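Long-range contacts in putative malic enzyme ((S)-malate:NAD+ oxidoreductase (decarboxylating)) (Streptococcus pyogenes, PDB 2A9F), which probably catalyses the NAD-dependent oxidative decarboxylation of (S)-malate, aided by a divalent metal ion such as magnesium or manganese: residues 65-70 against 104-109; 113-118 against 141-146; 170-175 against 347-352; 180-185 against 280-285; 192-197 against 216-221. All blocks are in the same frame, centred on the assembly; numbering follows the deposited sequence.

Contact 1: 65-70 against 104-109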
# COMPACT_ATOMS: atom_id res chain seq x y z
N LYS A 65 9.17 -9.02 -1.87
CA LYS A 65 10.52 -9.35 -1.42
C LYS A 65 11.14 -8.38 -0.40
O LYS A 65 11.82 -8.80 0.55
CB LYS A 65 11.42 -9.44 -2.66
CG LYS A 65 12.83 -9.93 -2.39
CD LYS A 65 13.67 -10.04 -3.68
CE LYS A 65 15.11 -10.44 -3.35
NZ LYS A 65 16.08 -10.26 -4.49
N ASN A 66 10.90 -7.09 -0.61
CA ASN A 66 11.49 -6.05 0.25
C ASN A 66 10.50 -4.98 0.77
O ASN A 66 10.91 -3.97 1.35
CB ASN A 66 12.61 -5.36 -0.54
CG ASN A 66 13.48 -4.47 0.31
OD1 ASN A 66 14.00 -4.90 1.34
ND2 ASN A 66 13.67 -3.23 -0.12
N THR A 67 9.20 -5.20 0.58
CA THR A 67 8.25 -4.21 1.04
C THR A 67 7.36 -4.63 2.20
O THR A 67 6.71 -5.67 2.20
CB THR A 67 7.31 -3.69 -0.09
OG1 THR A 67 6.24 -4.62 -0.28
CG2 THR A 67 8.09 -3.51 -1.39
N VAL A 68 7.34 -3.77 3.20
CA VAL A 68 6.54 -4.00 4.38
C VAL A 68 5.48 -2.91 4.45
O VAL A 68 5.65 -1.81 3.92
CB VAL A 68 7.41 -3.94 5.65
CG1 VAL A 68 6.54 -4.03 6.87
CG2 VAL A 68 8.40 -5.10 5.65
N ALA A 69 4.36 -3.24 5.06
CA ALA A 69 3.31 -2.26 5.21
C ALA A 69 3.32 -1.75 6.65
O ALA A 69 3.56 -2.50 7.60
CB ALA A 69 1.97 -2.90 4.88
N VAL A 70 3.10 -0.45 6.81
CA VAL A 70 3.03 0.14 8.13
C VAL A 70 1.55 0.46 8.25
O VAL A 70 1.03 1.34 7.56
CB VAL A 70 3.86 1.40 8.19
CG1 VAL A 70 3.86 1.94 9.61
CG2 VAL A 70 5.27 1.10 7.70
N GLY A 104 17.37 -1.32 4.35
CA GLY A 104 16.96 -1.07 2.97
C GLY A 104 15.53 -1.48 2.70
O GLY A 104 15.19 -1.92 1.59
N VAL A 105 14.68 -1.33 3.71
CA VAL A 105 13.29 -1.76 3.61
C VAL A 105 12.32 -0.79 2.96
O VAL A 105 12.27 0.38 3.31
CB VAL A 105 12.73 -2.11 5.01
CG1 VAL A 105 11.38 -2.86 4.89
CG2 VAL A 105 13.76 -2.94 5.79
N ASP A 106 11.56 -1.30 2.00
CA ASP A 106 10.54 -0.51 1.33
C ASP A 106 9.27 -0.66 2.18
O ASP A 106 8.74 -1.76 2.34
CB ASP A 106 10.30 -1.05 -0.10
CG ASP A 106 11.51 -0.81 -1.03
OD1 ASP A 106 11.90 0.38 -1.24
OD2 ASP A 106 12.06 -1.81 -1.56
N ALA A 107 8.82 0.44 2.76
CA ALA A 107 7.63 0.42 3.61
C ALA A 107 6.57 1.37 3.06
O ALA A 107 6.86 2.52 2.73
CB ALA A 107 8.01 0.81 5.06
N ILE A 108 5.34 0.87 2.96
CA ILE A 108 4.19 1.60 2.46
C ILE A 108 3.32 2.00 3.66
O ILE A 108 2.86 1.14 4.40
CB ILE A 108 3.29 0.71 1.53
CG1 ILE A 108 4.11 0.07 0.42
CG2 ILE A 108 2.16 1.54 0.93
CD1 ILE A 108 4.67 1.04 -0.58
N PRO A 109 3.09 3.30 3.88
CA PRO A 109 2.24 3.65 5.03
C PRO A 109 0.76 3.45 4.65
O PRO A 109 0.34 3.85 3.57
CB PRO A 109 2.60 5.10 5.29
CG PRO A 109 2.91 5.61 3.93
CD PRO A 109 3.70 4.50 3.29

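Contact 2: 113-118 against 141-146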
# COMPACT_ATOMS: atom_id res chain seq x y z
N ASP A 113 -9.85 3.47 8.09
CA ASP A 113 -10.82 4.00 9.05
C ASP A 113 -11.84 2.93 9.42
O ASP A 113 -12.87 2.77 8.77
CB ASP A 113 -11.55 5.25 8.52
CG ASP A 113 -12.36 4.98 7.26
OD1 ASP A 113 -13.24 5.79 6.92
OD2 ASP A 113 -12.09 3.94 6.62
N THR A 114 -11.50 2.17 10.45
CA THR A 114 -12.35 1.12 10.98
C THR A 114 -11.70 0.86 12.31
O THR A 114 -10.47 0.74 12.38
CB THR A 114 -12.27 -0.19 10.17
OG1 THR A 114 -11.02 -0.85 10.43
CG2 THR A 114 -12.41 0.06 8.70
N LYS A 115 -12.50 0.79 13.37
CA LYS A 115 -11.96 0.53 14.70
C LYS A 115 -12.44 -0.84 15.14
O LYS A 115 -12.19 -1.29 16.26
CB LYS A 115 -12.43 1.59 15.69
CG LYS A 115 -12.06 3.00 15.31
CD LYS A 115 -12.34 3.93 16.45
CE LYS A 115 -11.82 5.30 16.17
NZ LYS A 115 -12.58 5.89 15.07
N ASP A 116 -13.16 -1.49 14.23
CA ASP A 116 -13.70 -2.82 14.48
C ASP A 116 -12.55 -3.83 14.38
O ASP A 116 -12.03 -4.08 13.30
CB ASP A 116 -14.79 -3.13 13.43
CG ASP A 116 -15.54 -4.41 13.71
OD1 ASP A 116 -16.37 -4.43 14.66
OD2 ASP A 116 -15.30 -5.41 12.99
N THR A 117 -12.15 -4.40 15.51
CA THR A 117 -11.07 -5.38 15.55
C THR A 117 -11.23 -6.45 14.48
O THR A 117 -10.34 -6.70 13.68
CB THR A 117 -11.00 -6.10 16.92
OG1 THR A 117 -10.56 -5.18 17.92
CG2 THR A 117 -10.05 -7.28 16.87
N GLU A 118 -12.39 -7.09 14.49
CA GLU A 118 -12.69 -8.16 13.56
C GLU A 118 -12.36 -7.82 12.11
O GLU A 118 -11.68 -8.59 11.44
CB GLU A 118 -14.17 -8.54 13.69
CG GLU A 118 -14.48 -9.92 13.16
CD GLU A 118 -13.43 -10.92 13.59
OE1 GLU A 118 -13.18 -11.03 14.81
OE2 GLU A 118 -12.85 -11.58 12.71
N ALA A 141 -4.72 -0.02 22.84
CA ALA A 141 -4.95 -1.23 23.62
C ALA A 141 -6.38 -1.14 24.14
O ALA A 141 -6.90 -0.04 24.32
CB ALA A 141 -3.98 -1.28 24.79
N PRO A 142 -7.03 -2.28 24.40
CA PRO A 142 -6.55 -3.66 24.24
C PRO A 142 -6.74 -4.25 22.84
O PRO A 142 -6.30 -5.37 22.58
CB PRO A 142 -7.37 -4.42 25.28
CG PRO A 142 -8.71 -3.74 25.16
CD PRO A 142 -8.33 -2.26 25.11
N ARG A 143 -7.40 -3.51 21.96
CA ARG A 143 -7.61 -3.97 20.59
C ARG A 143 -6.27 -4.25 19.90
O ARG A 143 -6.19 -5.05 18.96
CB ARG A 143 -8.37 -2.93 19.77
CG ARG A 143 -9.86 -2.97 19.94
CD ARG A 143 -10.53 -1.68 19.49
NE ARG A 143 -10.39 -1.36 18.07
CZ ARG A 143 -9.40 -0.63 17.54
NH1 ARG A 143 -8.44 -0.12 18.30
NH2 ARG A 143 -9.41 -0.36 16.24
N CYS A 144 -5.21 -3.59 20.37
CA CYS A 144 -3.89 -3.75 19.80
C CYS A 144 -3.21 -5.07 20.15
O CYS A 144 -2.17 -5.40 19.57
CB CYS A 144 -2.99 -2.59 20.24
SG CYS A 144 -2.48 -2.69 21.95
N PHE A 145 -3.78 -5.81 21.09
CA PHE A 145 -3.18 -7.08 21.48
C PHE A 145 -3.84 -8.27 20.79
O PHE A 145 -3.18 -9.24 20.43
CB PHE A 145 -3.25 -7.25 22.99
CG PHE A 145 -2.52 -6.18 23.74
CD1 PHE A 145 -1.14 -6.06 23.65
CD2 PHE A 145 -3.22 -5.26 24.52
CE1 PHE A 145 -0.46 -5.04 24.31
CE2 PHE A 145 -2.56 -4.23 25.19
CZ PHE A 145 -1.17 -4.12 25.08
N GLU A 146 -5.15 -8.18 20.58
CA GLU A 146 -5.88 -9.26 19.93
C GLU A 146 -5.62 -9.24 18.42
O GLU A 146 -5.45 -10.29 17.79
CB GLU A 146 -7.38 -9.14 20.22
CG GLU A 146 -8.21 -10.32 19.73
CD GLU A 146 -9.71 -10.08 19.83
OE1 GLU A 146 -10.48 -10.96 19.39
OE2 GLU A 146 -10.13 -9.02 20.34

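Contact 3: 170-175 against 347-352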
# COMPACT_ATOMS: atom_id res chain seq x y z
N VAL A 170 14.67 -3.17 22.98
CA VAL A 170 15.74 -2.24 23.25
C VAL A 170 16.03 -2.21 24.74
O VAL A 170 17.15 -1.93 25.16
CB VAL A 170 15.39 -0.83 22.75
CG1 VAL A 170 16.53 0.14 23.05
CG2 VAL A 170 15.13 -0.88 21.25
N VAL A 171 15.01 -2.52 25.53
CA VAL A 171 15.19 -2.55 26.97
C VAL A 171 15.99 -3.81 27.29
O VAL A 171 16.86 -3.80 28.16
CB VAL A 171 13.84 -2.59 27.70
CG1 VAL A 171 14.06 -2.87 29.20
CG2 VAL A 171 13.14 -1.23 27.52
N LEU A 172 15.70 -4.87 26.55
CA LEU A 172 16.39 -6.12 26.74
C LEU A 172 17.86 -5.96 26.36
O LEU A 172 18.74 -6.58 26.97
CB LEU A 172 15.75 -7.21 25.89
CG LEU A 172 16.19 -8.64 26.19
CD1 LEU A 172 16.12 -8.89 27.70
CD2 LEU A 172 15.31 -9.62 25.46
N ALA A 173 18.12 -5.12 25.37
CA ALA A 173 19.50 -4.92 24.94
C ALA A 173 20.18 -4.02 25.95
O ALA A 173 21.38 -4.16 26.22
CB ALA A 173 19.54 -4.28 23.55
N ALA A 174 19.40 -3.09 26.50
CA ALA A 174 19.91 -2.14 27.48
C ALA A 174 20.33 -2.82 28.78
O ALA A 174 21.12 -2.27 29.55
CB ALA A 174 18.87 -1.07 27.76
N ILE A 175 19.81 -4.01 29.05
CA ILE A 175 20.22 -4.66 30.28
C ILE A 175 21.44 -5.53 29.98
O ILE A 175 22.37 -5.58 30.78
CB ILE A 175 19.09 -5.51 30.97
CG1 ILE A 175 19.14 -6.96 30.52
CG2 ILE A 175 17.71 -4.92 30.69
CD1 ILE A 175 18.32 -7.87 31.40
N ALA A 347 17.66 -12.08 19.62
CA ALA A 347 18.78 -12.01 18.69
C ALA A 347 19.02 -10.53 18.41
O ALA A 347 20.14 -10.04 18.50
CB ALA A 347 18.44 -12.75 17.40
N ALA A 348 17.93 -9.82 18.09
CA ALA A 348 18.01 -8.40 17.81
C ALA A 348 18.61 -7.64 18.99
O ALA A 348 19.40 -6.72 18.81
CB ALA A 348 16.62 -7.85 17.49
N ALA A 349 18.24 -8.04 20.20
CA ALA A 349 18.74 -7.39 21.41
C ALA A 349 20.24 -7.53 21.59
O ALA A 349 20.90 -6.60 22.03
CB ALA A 349 18.01 -7.92 22.63
N LYS A 350 20.78 -8.71 21.28
CA LYS A 350 22.22 -8.90 21.42
C LYS A 350 22.94 -8.07 20.38
O LYS A 350 23.91 -7.38 20.69
CB LYS A 350 22.58 -10.38 21.27
CG LYS A 350 22.29 -11.22 22.50
CD LYS A 350 22.42 -12.71 22.19
CE LYS A 350 22.16 -13.57 23.43
NZ LYS A 350 22.18 -15.02 23.12
N GLY A 351 22.45 -8.13 19.14
CA GLY A 351 23.03 -7.36 18.05
C GLY A 351 23.11 -5.91 18.47
O GLY A 351 24.18 -5.29 18.43
N ILE A 352 21.98 -5.37 18.89
CA ILE A 352 21.95 -3.99 19.35
C ILE A 352 23.03 -3.83 20.43
O ILE A 352 23.78 -2.86 20.43
CB ILE A 352 20.56 -3.64 19.94
CG1 ILE A 352 19.53 -3.52 18.82
CG2 ILE A 352 20.64 -2.34 20.74
CD1 ILE A 352 18.25 -2.84 19.26

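Contact 4: 180-185 against 280-285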
# COMPACT_ATOMS: atom_id res chain seq x y z
N LYS A 180 26.86 -6.31 32.08
CA LYS A 180 28.30 -6.11 31.91
C LYS A 180 28.99 -5.18 32.91
O LYS A 180 29.92 -5.60 33.60
CB LYS A 180 28.59 -5.61 30.50
CG LYS A 180 28.33 -6.61 29.40
CD LYS A 180 29.23 -7.83 29.54
CE LYS A 180 29.16 -8.70 28.28
NZ LYS A 180 29.67 -7.99 27.06
N LEU A 181 28.54 -3.93 32.98
CA LEU A 181 29.17 -2.96 33.88
C LEU A 181 28.75 -3.07 35.33
O LEU A 181 28.85 -2.10 36.08
CB LEU A 181 28.96 -1.53 33.37
CG LEU A 181 27.58 -0.87 33.33
CD1 LEU A 181 27.68 0.52 32.68
CD2 LEU A 181 26.64 -1.75 32.54
N LEU A 182 28.30 -4.25 35.72
CA LEU A 182 27.90 -4.50 37.10
C LEU A 182 28.66 -5.73 37.59
O LEU A 182 28.88 -5.92 38.79
CB LEU A 182 26.39 -4.72 37.20
CG LEU A 182 25.61 -3.56 37.83
CD1 LEU A 182 25.89 -2.29 37.05
CD2 LEU A 182 24.12 -3.85 37.85
N LYS A 183 29.06 -6.56 36.62
CA LYS A 183 29.79 -7.79 36.88
C LYS A 183 28.87 -8.88 37.39
O LYS A 183 29.28 -9.72 38.19
CB LYS A 183 30.93 -7.56 37.89
CG LYS A 183 32.29 -7.32 37.26
CD LYS A 183 32.30 -6.10 36.35
CE LYS A 183 33.71 -5.82 35.83
NZ LYS A 183 34.27 -6.98 35.09
N LYS A 184 27.63 -8.87 36.92
CA LYS A 184 26.66 -9.86 37.34
C LYS A 184 26.14 -10.60 36.11
O LYS A 184 26.34 -10.15 34.99
CB LYS A 184 25.50 -9.17 38.07
CG LYS A 184 25.97 -8.20 39.15
CD LYS A 184 24.81 -7.43 39.81
CE LYS A 184 25.33 -6.45 40.87
NZ LYS A 184 24.26 -5.59 41.44
N SER A 185 25.49 -11.74 36.31
CA SER A 185 24.93 -12.48 35.18
C SER A 185 23.42 -12.25 35.14
O SER A 185 22.86 -11.59 36.02
CB SER A 185 25.21 -13.98 35.30
OG SER A 185 24.67 -14.70 34.21
N ALA A 280 19.10 -3.44 45.44
CA ALA A 280 20.41 -4.07 45.49
C ALA A 280 21.52 -3.01 45.42
O ALA A 280 21.24 -1.81 45.48
CB ALA A 280 20.55 -5.09 44.36
N ALA A 281 22.77 -3.46 45.27
CA ALA A 281 23.94 -2.58 45.25
C ALA A 281 23.98 -1.54 44.14
O ALA A 281 23.97 -0.34 44.42
CB ALA A 281 25.21 -3.41 45.21
N ARG A 282 24.06 -2.00 42.89
CA ARG A 282 24.08 -1.10 41.72
C ARG A 282 22.71 -1.24 41.04
O ARG A 282 22.53 -1.98 40.07
CB ARG A 282 25.18 -1.52 40.74
CG ARG A 282 26.51 -1.89 41.40
CD ARG A 282 27.43 -0.70 41.64
NE ARG A 282 28.57 -0.72 40.73
CZ ARG A 282 29.64 0.06 40.85
NH1 ARG A 282 29.71 0.93 41.85
NH2 ARG A 282 30.63 -0.03 39.97
N PRO A 283 21.71 -0.52 41.57
CA PRO A 283 20.35 -0.56 41.04
C PRO A 283 20.12 0.09 39.68
O PRO A 283 20.29 1.30 39.51
CB PRO A 283 19.54 0.11 42.15
CG PRO A 283 20.49 1.15 42.64
CD PRO A 283 21.80 0.40 42.71
N VAL A 284 19.73 -0.72 38.70
CA VAL A 284 19.43 -0.22 37.37
C VAL A 284 17.93 0.10 37.42
O VAL A 284 17.22 -0.43 38.27
CB VAL A 284 19.70 -1.29 36.28
CG1 VAL A 284 19.39 -0.73 34.91
CG2 VAL A 284 21.14 -1.74 36.35
N ILE A 285 17.47 0.97 36.53
CA ILE A 285 16.06 1.37 36.49
C ILE A 285 15.61 1.77 35.09
O ILE A 285 16.24 2.60 34.44
CB ILE A 285 15.83 2.57 37.44
CG1 ILE A 285 15.87 2.09 38.90
CG2 ILE A 285 14.52 3.27 37.10
CD1 ILE A 285 15.68 3.20 39.91

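Contact 5: 192-197 against 216-221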
# COMPACT_ATOMS: atom_id res chain seq x y z
N VAL A 192 12.60 -7.09 38.85
CA VAL A 192 11.21 -6.75 39.19
C VAL A 192 10.52 -6.02 38.03
O VAL A 192 10.95 -4.94 37.64
CB VAL A 192 11.15 -5.81 40.41
CG1 VAL A 192 9.72 -5.28 40.57
CG2 VAL A 192 11.58 -6.54 41.67
N VAL A 193 9.45 -6.60 37.50
CA VAL A 193 8.70 -5.97 36.40
C VAL A 193 7.34 -5.42 36.84
O VAL A 193 6.47 -6.16 37.29
CB VAL A 193 8.46 -6.97 35.23
CG1 VAL A 193 7.53 -6.35 34.19
CG2 VAL A 193 9.78 -7.35 34.59
N ASN A 194 7.14 -4.12 36.70
CA ASN A 194 5.87 -3.52 37.09
C ASN A 194 4.93 -3.44 35.89
O ASN A 194 5.11 -2.62 35.00
CB ASN A 194 6.09 -2.12 37.66
CG ASN A 194 4.94 -1.66 38.53
OD1 ASN A 194 4.45 -0.54 38.40
ND2 ASN A 194 4.51 -2.53 39.45
N GLY A 195 3.94 -4.32 35.86
CA GLY A 195 2.99 -4.33 34.77
C GLY A 195 2.37 -5.70 34.56
O GLY A 195 3.01 -6.61 34.06
N GLY A 196 1.11 -5.84 34.96
CA GLY A 196 0.43 -7.12 34.82
C GLY A 196 -0.13 -7.28 33.43
O GLY A 196 -0.41 -8.40 32.99
N GLY A 197 -0.29 -6.16 32.73
CA GLY A 197 -0.80 -6.18 31.38
C GLY A 197 -0.02 -7.14 30.49
O GLY A 197 0.97 -7.74 30.93
N THR A 216 10.15 -11.17 39.35
CA THR A 216 8.92 -11.02 40.12
C THR A 216 8.07 -9.98 39.42
O THR A 216 8.51 -8.85 39.22
CB THR A 216 9.17 -10.55 41.57
OG1 THR A 216 9.82 -11.60 42.32
CG2 THR A 216 7.84 -10.22 42.25
N VAL A 217 6.86 -10.37 39.06
CA VAL A 217 5.93 -9.49 38.36
C VAL A 217 5.00 -8.76 39.32
O VAL A 217 4.54 -9.32 40.31
CB VAL A 217 5.10 -10.30 37.35
CG1 VAL A 217 4.12 -9.39 36.63
CG2 VAL A 217 6.04 -10.98 36.35
N VAL A 218 4.72 -7.50 39.04
CA VAL A 218 3.86 -6.74 39.93
C VAL A 218 2.78 -6.02 39.18
O VAL A 218 3.04 -5.44 38.14
CB VAL A 218 4.65 -5.67 40.67
CG1 VAL A 218 3.93 -5.30 41.97
CG2 VAL A 218 6.07 -6.14 40.89
N ASP A 219 1.56 -6.07 39.69
CA ASP A 219 0.51 -5.32 39.02
C ASP A 219 -0.01 -4.24 39.95
O ASP A 219 0.68 -3.84 40.90
CB ASP A 219 -0.62 -6.22 38.51
CG ASP A 219 -1.35 -6.94 39.62
OD1 ASP A 219 -1.20 -6.55 40.81
OD2 ASP A 219 -2.09 -7.89 39.28
N LYS A 220 -1.21 -3.76 39.66
CA LYS A 220 -1.83 -2.69 40.45
C LYS A 220 -2.23 -3.07 41.88
O LYS A 220 -2.48 -2.19 42.70
CB LYS A 220 -3.06 -2.17 39.69
CG LYS A 220 -3.78 -0.99 40.35
CD LYS A 220 -4.94 -0.54 39.46
CE LYS A 220 -5.73 0.59 40.09
NZ LYS A 220 -6.83 1.02 39.18
N PHE A 221 -2.26 -4.36 42.19
CA PHE A 221 -2.67 -4.82 43.52
C PHE A 221 -1.61 -5.58 44.30
O PHE A 221 -1.93 -6.23 45.30
CB PHE A 221 -3.91 -5.69 43.38
CG PHE A 221 -4.92 -5.14 42.43
CD1 PHE A 221 -5.60 -3.96 42.73
CD2 PHE A 221 -5.13 -5.75 41.19
CE1 PHE A 221 -6.47 -3.39 41.81
CE2 PHE A 221 -6.00 -5.19 40.26
CZ PHE A 221 -6.67 -4.01 40.57

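Contact 1: 65-70 against 104-109
T67 to V70 and D106 to P109 form two parallel strands, their axes 4.4 Å apart at closest and their directions differing by 28°, with V68 facing A107 and A69 facing I108. The ladder begins just ahead of the strand, where D106 N donates to N66 O at 2.8 Å. Farther along, I108 N donates to V68 O at 2.9 Å, and V70 N in turn to I108 O. The polar side-chain meeting is at the start. N66 carries CG anti to its backbone N (chi1 -168°), and its ND2 donates twice: to G104 O at 2.6 Å, lying in the amide plane, and to D106 OD2, also at 2.6 Å. The second bond reaches the carboxylate from above its plane, and the two flat groups stand 84° apart. N66 OD1 is held by R330, while D106 OD1 accepts from V24 N of the second subunit, so this polar end of the sheet is tied to the dimer partner. The pair of strands belongs to a beta-alpha-beta unit of the malic enzyme N-terminal domain, joined through helix 85-102, and strand 106-111 is one of the two outer strands of its parallel sheet within the chain. On one face V68 CG2 meets V105 CG1 at 3.8 Å, and V70 CG2 meets A107 CB at the same distance; A107 also packs on A96 and F99 of the connecting helix. On the other face A69 and I108 share F131. The side chain of V70 comes within about 4 Å of those of K95, the predicted proton acceptor, and E137, a magnesium ligand.

Contact 2: 113-118 against 141-146
R143 reaches across to the backbone of K115, tying the N-terminal part of helix 143-154 to the turn that leads into helix 117-127 in the malic enzyme N-terminal domain. That turn closes with an N-cap: D116 OD2 accepts from E119 N. R143 has CG anti to its carbonyl carbon, and a bend at chi3 (63°) places NE beside the K115 carbonyl. NE donates to K115 O at 2.6 Å, with the oxygen a little out of the guanidinium plane. NH2 adds a weak second bond to the same oxygen at 2.9 Å, bent to 128°, so one carbonyl is gripped by two N-H groups along one edge of the guanidinium. NH2 also forms a salt bridge with D73, which would help fix the rotation of the guanidinium. The aliphatic part of R143 slides past T117 in the opposite direction, CG lying 3.1 Å from OG1, while I120 covers it further. The bound magnesium is about 13 Å from this side chain. One helical turn later, E146 is exposed. E118 forms a salt bridge with R150, to which E146 OE1 makes only a long, weak ion pair. Extended beyond CG, the E146 chain crosses T117 at about a right angle, bringing OE2 to 3.9 Å from T117 CG2.

Contact 3: 170-175 against 347-352
A173 and A349 lie where helix 170-175 crosses helix 347-352, and with so little side chain between them their CA atoms come to 4.4 Å. The segment axes approach to 8.0 Å at a crossing angle of -50°. Both alanines point toward the opposing helix, and the methyl of A173 fits against backbone as well as side chain: its CB is 3.1 Å from A349 O and 3.6 Å from I352 CG2. I352 splits between two partners through its branching. With CG1 anti to the carbonyl carbon (chi1 -72°), CG2 is left anti to the backbone N and turned onto A173, while the other branch runs on to CD1. CD1 meets V170 CG2 at 4.2 Å, the two side chains crossing at about a right angle. V170 itself points away from the other helix, yet its CG2 branch makes the touch. At the other side of the crossing L172 CB lies 4.0 Å from A349 CB, and L172 CG, set anti to its backbone N (chi1 -168°), is only slightly farther from the same methyl. That methyl also approaches A173 N. All five touching residues are buried and the meeting is wholly apolar in its side chains. I169 and F176 of helix 162-180 also touch A349, and V375 of helix 373-379 packs on I352. V170 comes within about 5 Å of the side chain of N320, a predicted malate-binding residue. The arrangement is a close helix-helix crossing through alanines, here within the NAD-binding domain of a malic enzyme.

Contact 4: 180-185 against 280-285
L182 lies against R282 and V284, and this apolar meeting is the tight part of the contact. The leucine CG sits 3.6 Å from R282 CB, and the two side chains slide past each other in opposite directions. Its CD2 branch goes deeper, lying 3.3 Å from R282 O and 3.9 Å from V284 CG2. An unusual L182 chi1 of -107°, away from the staggered positions, sets CG against R282 CB. Beside it the contact becomes loose. K184, partly exposed and extended beyond CG, reaches across until its NZ is 3.9 Å from R282 N and 4.5 Å from A281 CB, near but bonded to neither. R282 bends at chi2 and chi3, and its guanidinium makes a cation-pi contact with Y306, a ring that also touches L182. The two positive groups stay apart, K184 NZ and R282 NE being 6.5 Å from each other. V284, by contrast, is buried and continues inward onto F262 and I307. The contact thus joins the turn after helix 162-180 to the residues entering strand 284-287, at the surface of the Rossmann-like NAD-binding domain.

Contact 5: 192-197 against 216-221
The beta-alpha-beta start of a Rossmann-type NAD-binding domain brings V192, V193 and N194 alongside T216, V217 and V218, and the turn after the first strand carries G195 and G197 of a sequence consistent with the GxGxxG dinucleotide-binding motif. The strands are parallel, 22° apart in direction. V193 N donates to T216 O at 3.0 Å, V218 N to V193 O at 2.8 Å, and G195 N to V218 O at 2.7 Å, which carries the ladder one residue into the glycine turn. G195 has backbone angles that only glycine adopts readily, and G196 CA passes 3.9 Å from D219 CB. V192 CG1 meets V218 CG2 at 3.8 Å, and the ND2 of N194 comes to 3.4 Å from V218 CB. D219 ends the second strand, where NAD-dependent Rossmann enzymes often carry an acid for the adenosine ribose; its OD1 accepts from F221 N in an Asx turn. On one face V193 and V217 share T204 of helix 198-210; on the other V192 and V218 share L256 of helix 254-257, while strand 262-264 flanks strand 190-194 on the side away from strand 214-219.

Overall arrangement
The five contacts illustrate how a two-domain enzyme is assembled from pairings of distant segments. Contacts 1 and 2 lie in the N-terminal domain, adjoin in sequence, have centres about 22 Å apart and both touch the second subunit. Contacts 3, 4 and 5 lie in the NAD-binding domain: along the chain, contact 5 is nested inside the loop closed by contact 4, itself nested within that of contact 3, and contacts 4 and 5 reach the same sheet. Contacts 1 and 3 approach the metal site and predicted catalytic residues from different domains, the side chains of V70 and V170 about 8 and 13 Å from bound magnesium. Contacts 2 and 5 come near each other across the domains without touching, nearest atoms about 6 Å apart.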